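Local coordinates for protein carboxypeptidase 1 (Deinococcus radiodurans str. R1, PDB 5GIV) that is a zinc-dependent M32 metallocarboxypeptidase that probably releases amino acids one after another, with broad specificity, from the C-terminus of peptides, at residues Phe213-Tyr221 with Phe312-Thr323. Sequence-based numbering, arbitrary orientation.
Sequences FGERVIRDY and FWAAYFGDWRDT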
# COMPACT_ATOMS: atom_id res chain seq x y z
N PHE A 213 -14.04 16.06 9.56
CA PHE A 213 -14.73 17.15 8.90
C PHE A 213 -14.35 17.24 7.42
O PHE A 213 -15.21 17.39 6.55
CB PHE A 213 -14.44 18.47 9.62
CG PHE A 213 -15.00 19.67 8.91
CD1 PHE A 213 -16.31 20.08 9.15
CD2 PHE A 213 -14.23 20.39 8.02
CE1 PHE A 213 -16.83 21.18 8.50
CE2 PHE A 213 -14.75 21.49 7.37
CZ PHE A 213 -16.05 21.89 7.62
N GLY A 214 -13.05 17.14 7.12
CA GLY A 214 -12.61 17.25 5.74
C GLY A 214 -13.20 16.17 4.85
O GLY A 214 -13.51 16.42 3.68
N GLU A 215 -13.35 14.95 5.37
CA GLU A 215 -13.91 13.87 4.57
C GLU A 215 -15.41 14.03 4.35
O GLU A 215 -15.94 13.56 3.34
CB GLU A 215 -13.59 12.53 5.21
CG GLU A 215 -12.14 12.15 5.10
CD GLU A 215 -11.89 10.72 5.47
OE1 GLU A 215 -10.79 10.22 5.16
OE2 GLU A 215 -12.82 10.08 6.02
N ARG A 216 -16.11 14.67 5.28
CA ARG A 216 -17.52 14.96 5.04
C ARG A 216 -17.69 15.99 3.92
O ARG A 216 -18.60 15.88 3.10
CB ARG A 216 -18.18 15.44 6.33
CG ARG A 216 -18.21 14.38 7.43
CD ARG A 216 -19.18 14.77 8.54
NE ARG A 216 -18.76 15.97 9.27
CZ ARG A 216 -18.02 15.95 10.37
NH1 ARG A 216 -17.59 14.80 10.87
NH2 ARG A 216 -17.69 17.08 10.98
N VAL A 217 -16.81 16.99 3.87
CA VAL A 217 -16.92 18.02 2.84
C VAL A 217 -16.64 17.43 1.46
O VAL A 217 -17.44 17.60 0.53
CB VAL A 217 -15.98 19.20 3.15
CG1 VAL A 217 -15.95 20.17 1.98
CG2 VAL A 217 -16.41 19.89 4.45
N ILE A 218 -15.52 16.73 1.29
CA ILE A 218 -15.21 16.25 -0.05
C ILE A 218 -16.17 15.14 -0.45
O ILE A 218 -16.46 14.94 -1.63
CB ILE A 218 -13.74 15.81 -0.18
CG1 ILE A 218 -13.50 14.52 0.61
CG2 ILE A 218 -12.80 16.94 0.21
CD1 ILE A 218 -12.09 13.99 0.48
N ARG A 219 -16.69 14.40 0.53
CA ARG A 219 -17.76 13.46 0.24
C ARG A 219 -18.94 14.18 -0.39
O ARG A 219 -19.47 13.74 -1.42
CB ARG A 219 -18.17 12.73 1.52
CG ARG A 219 -19.24 11.68 1.31
CD ARG A 219 -20.53 12.09 1.98
NE ARG A 219 -20.52 11.84 3.43
CZ ARG A 219 -20.72 12.78 4.35
NH1 ARG A 219 -20.94 14.03 3.97
NH2 ARG A 219 -20.72 12.46 5.63
N ASP A 220 -19.35 15.32 0.19
CA ASP A 220 -20.42 16.11 -0.41
C ASP A 220 -19.99 16.68 -1.76
O ASP A 220 -20.82 16.82 -2.66
CB ASP A 220 -20.85 17.26 0.50
CG ASP A 220 -21.43 16.80 1.82
OD1 ASP A 220 -21.72 15.59 1.95
OD2 ASP A 220 -21.63 17.66 2.71
N TYR A 221 -18.72 17.05 -1.90
CA TYR A 221 -18.23 17.51 -3.20
C TYR A 221 -18.53 16.47 -4.28
O TYR A 221 -18.90 16.82 -5.41
CB TYR A 221 -16.73 17.79 -3.13
CG TYR A 221 -16.31 19.18 -2.64
CD1 TYR A 221 -17.23 20.10 -2.17
CD2 TYR A 221 -14.96 19.55 -2.65
CE1 TYR A 221 -16.83 21.36 -1.73
CE2 TYR A 221 -14.55 20.79 -2.22
CZ TYR A 221 -15.48 21.69 -1.76
OH TYR A 221 -15.06 22.94 -1.33
N PHE A 312 -19.87 28.44 0.87
CA PHE A 312 -19.32 27.24 1.50
C PHE A 312 -19.49 27.29 3.01
O PHE A 312 -19.91 26.30 3.64
CB PHE A 312 -17.85 27.07 1.11
CG PHE A 312 -17.18 25.87 1.71
CD1 PHE A 312 -16.68 25.91 3.01
CD2 PHE A 312 -17.04 24.70 0.97
CE1 PHE A 312 -16.07 24.81 3.55
CE2 PHE A 312 -16.42 23.59 1.51
CZ PHE A 312 -15.93 23.64 2.80
N TRP A 313 -19.15 28.42 3.63
CA TRP A 313 -19.20 28.49 5.09
C TRP A 313 -20.61 28.71 5.62
O TRP A 313 -20.91 28.31 6.75
CB TRP A 313 -18.23 29.57 5.59
CG TRP A 313 -16.84 29.08 5.49
CD1 TRP A 313 -15.89 29.47 4.59
CD2 TRP A 313 -16.24 28.05 6.29
NE1 TRP A 313 -14.73 28.75 4.79
CE2 TRP A 313 -14.92 27.87 5.82
CE3 TRP A 313 -16.69 27.26 7.35
CZ2 TRP A 313 -14.05 26.95 6.39
CZ3 TRP A 313 -15.82 26.33 7.91
CH2 TRP A 313 -14.51 26.19 7.43
N ALA A 314 -21.50 29.32 4.83
CA ALA A 314 -22.91 29.32 5.21
C ALA A 314 -23.43 27.90 5.38
O ALA A 314 -24.29 27.65 6.23
CB ALA A 314 -23.75 30.07 4.18
N ALA A 315 -22.89 26.95 4.61
CA ALA A 315 -23.34 25.57 4.65
C ALA A 315 -22.64 24.75 5.73
O ALA A 315 -23.28 23.90 6.37
CB ALA A 315 -23.10 24.91 3.29
N TYR A 316 -21.36 25.01 6.00
CA TYR A 316 -20.58 24.13 6.85
C TYR A 316 -20.18 24.73 8.19
O TYR A 316 -19.69 23.99 9.05
CB TYR A 316 -19.31 23.65 6.12
CG TYR A 316 -19.61 22.65 5.06
CD1 TYR A 316 -19.95 21.35 5.40
CD2 TYR A 316 -19.57 22.98 3.71
CE1 TYR A 316 -20.24 20.41 4.43
CE2 TYR A 316 -19.86 22.05 2.73
CZ TYR A 316 -20.20 20.77 3.10
OH TYR A 316 -20.50 19.82 2.16
N PHE A 317 -20.41 26.02 8.43
CA PHE A 317 -20.01 26.56 9.72
C PHE A 317 -20.71 25.82 10.86
O PHE A 317 -20.11 25.61 11.92
CB PHE A 317 -20.31 28.05 9.81
CG PHE A 317 -19.79 28.68 11.06
CD1 PHE A 317 -18.43 28.91 11.21
CD2 PHE A 317 -20.64 29.05 12.08
CE1 PHE A 317 -17.94 29.50 12.35
CE2 PHE A 317 -20.15 29.64 13.24
CZ PHE A 317 -18.79 29.86 13.37
N GLY A 318 -21.96 25.40 10.64
CA GLY A 318 -22.67 24.65 11.67
C GLY A 318 -21.94 23.38 12.06
O GLY A 318 -21.67 23.14 13.24
N ASP A 319 -21.62 22.54 11.07
CA ASP A 319 -20.84 21.34 11.36
C ASP A 319 -19.48 21.71 11.95
O ASP A 319 -19.02 21.09 12.91
CB ASP A 319 -20.67 20.50 10.09
CG ASP A 319 -19.78 19.28 10.29
OD1 ASP A 319 -19.40 18.99 11.44
OD2 ASP A 319 -19.47 18.58 9.32
N TRP A 320 -18.86 22.75 11.41
CA TRP A 320 -17.58 23.23 11.91
C TRP A 320 -17.69 23.65 13.38
O TRP A 320 -16.91 23.20 14.22
CB TRP A 320 -17.13 24.40 11.04
CG TRP A 320 -15.76 24.95 11.29
CD1 TRP A 320 -15.46 26.15 11.85
CD2 TRP A 320 -14.52 24.34 10.94
NE1 TRP A 320 -14.10 26.33 11.88
CE2 TRP A 320 -13.50 25.23 11.33
CE3 TRP A 320 -14.16 23.13 10.35
CZ2 TRP A 320 -12.15 24.94 11.15
CZ3 TRP A 320 -12.83 22.84 10.16
CH2 TRP A 320 -11.84 23.75 10.56
N ARG A 321 -18.67 24.51 13.69
CA ARG A 321 -18.85 25.00 15.05
C ARG A 321 -19.17 23.86 16.01
O ARG A 321 -18.64 23.80 17.12
CB ARG A 321 -19.96 26.05 15.09
CG ARG A 321 -19.91 26.95 16.30
CD ARG A 321 -21.31 27.33 16.79
NE ARG A 321 -22.16 27.89 15.74
CZ ARG A 321 -23.15 27.23 15.14
NH1 ARG A 321 -23.87 27.82 14.19
NH2 ARG A 321 -23.42 25.97 15.49
N ASP A 322 -20.05 22.95 15.59
CA ASP A 322 -20.42 21.82 16.44
C ASP A 322 -19.22 20.93 16.71
O ASP A 322 -19.09 20.35 17.80
CB ASP A 322 -21.54 21.01 15.78
CG ASP A 322 -22.86 21.77 15.73
OD1 ASP A 322 -23.03 22.76 16.48
OD2 ASP A 322 -23.73 21.40 14.92
N THR A 323 -18.34 20.77 15.71
CA THR A 323 -17.17 19.92 15.88
C THR A 323 -16.13 20.58 16.78
O THR A 323 -15.41 19.89 17.52
CB THR A 323 -16.59 19.58 14.51
OG1 THR A 323 -17.63 19.11 13.64
CG2 THR A 323 -15.51 18.49 14.62
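Helix segments Phe-213-Tyr-221 and Phe-312-Thr-323 pack as a nearly antiparallel pair, their axes 11.3 Å apart at closest approach and 157° between directions, with Phe-213 level with Trp-320 and Val-217 with Tyr-316. This wide helix-helix packing, filled by aromatic rings, belongs to the largely helical M32 carboxypeptidase fold; Val-217 and Tyr-221 also touch Leu-265 on the helix that carries the zinc-binding HExxH motif. A chi1 of 174°, which sets CG trans to the main-chain nitrogen, carries the Phe-213 ring across to helix 312-323. There the six-membered ring of Trp-320 turns its edge to the Phe-213 face in a T-shaped pair, planes at 65°, and CE3 of Trp-320 stands over the ring centre. On the opposite face CG2 of Val-217 lies off-centre, while CB of Tyr-316 sits at the ring edge, 4.0 Å from Phe-213 CZ. Replacing Phe-213 with alanine would probably open a gap between the helices and leave the Trp-320 edge without its aromatic face. Val-217 divides its branches: CG2 makes a CH-pi contact over the Tyr-316 face, and CG1 meets the Phe-312 edge, 3.5 Å from CE2. Beside these rings, partly exposed Arg-216 bends at chi3 to form a salt bridge with Asp-319; its NE gives a 2.7 Å bond to the syn side of OD2, and its NH2 a weak, bent one to OD1. Toward the other end, Tyr-316 OH donates a very short 2.5 Å hydrogen bond to Asp-220 OD2, which lies in the plane of the tyrosine ring.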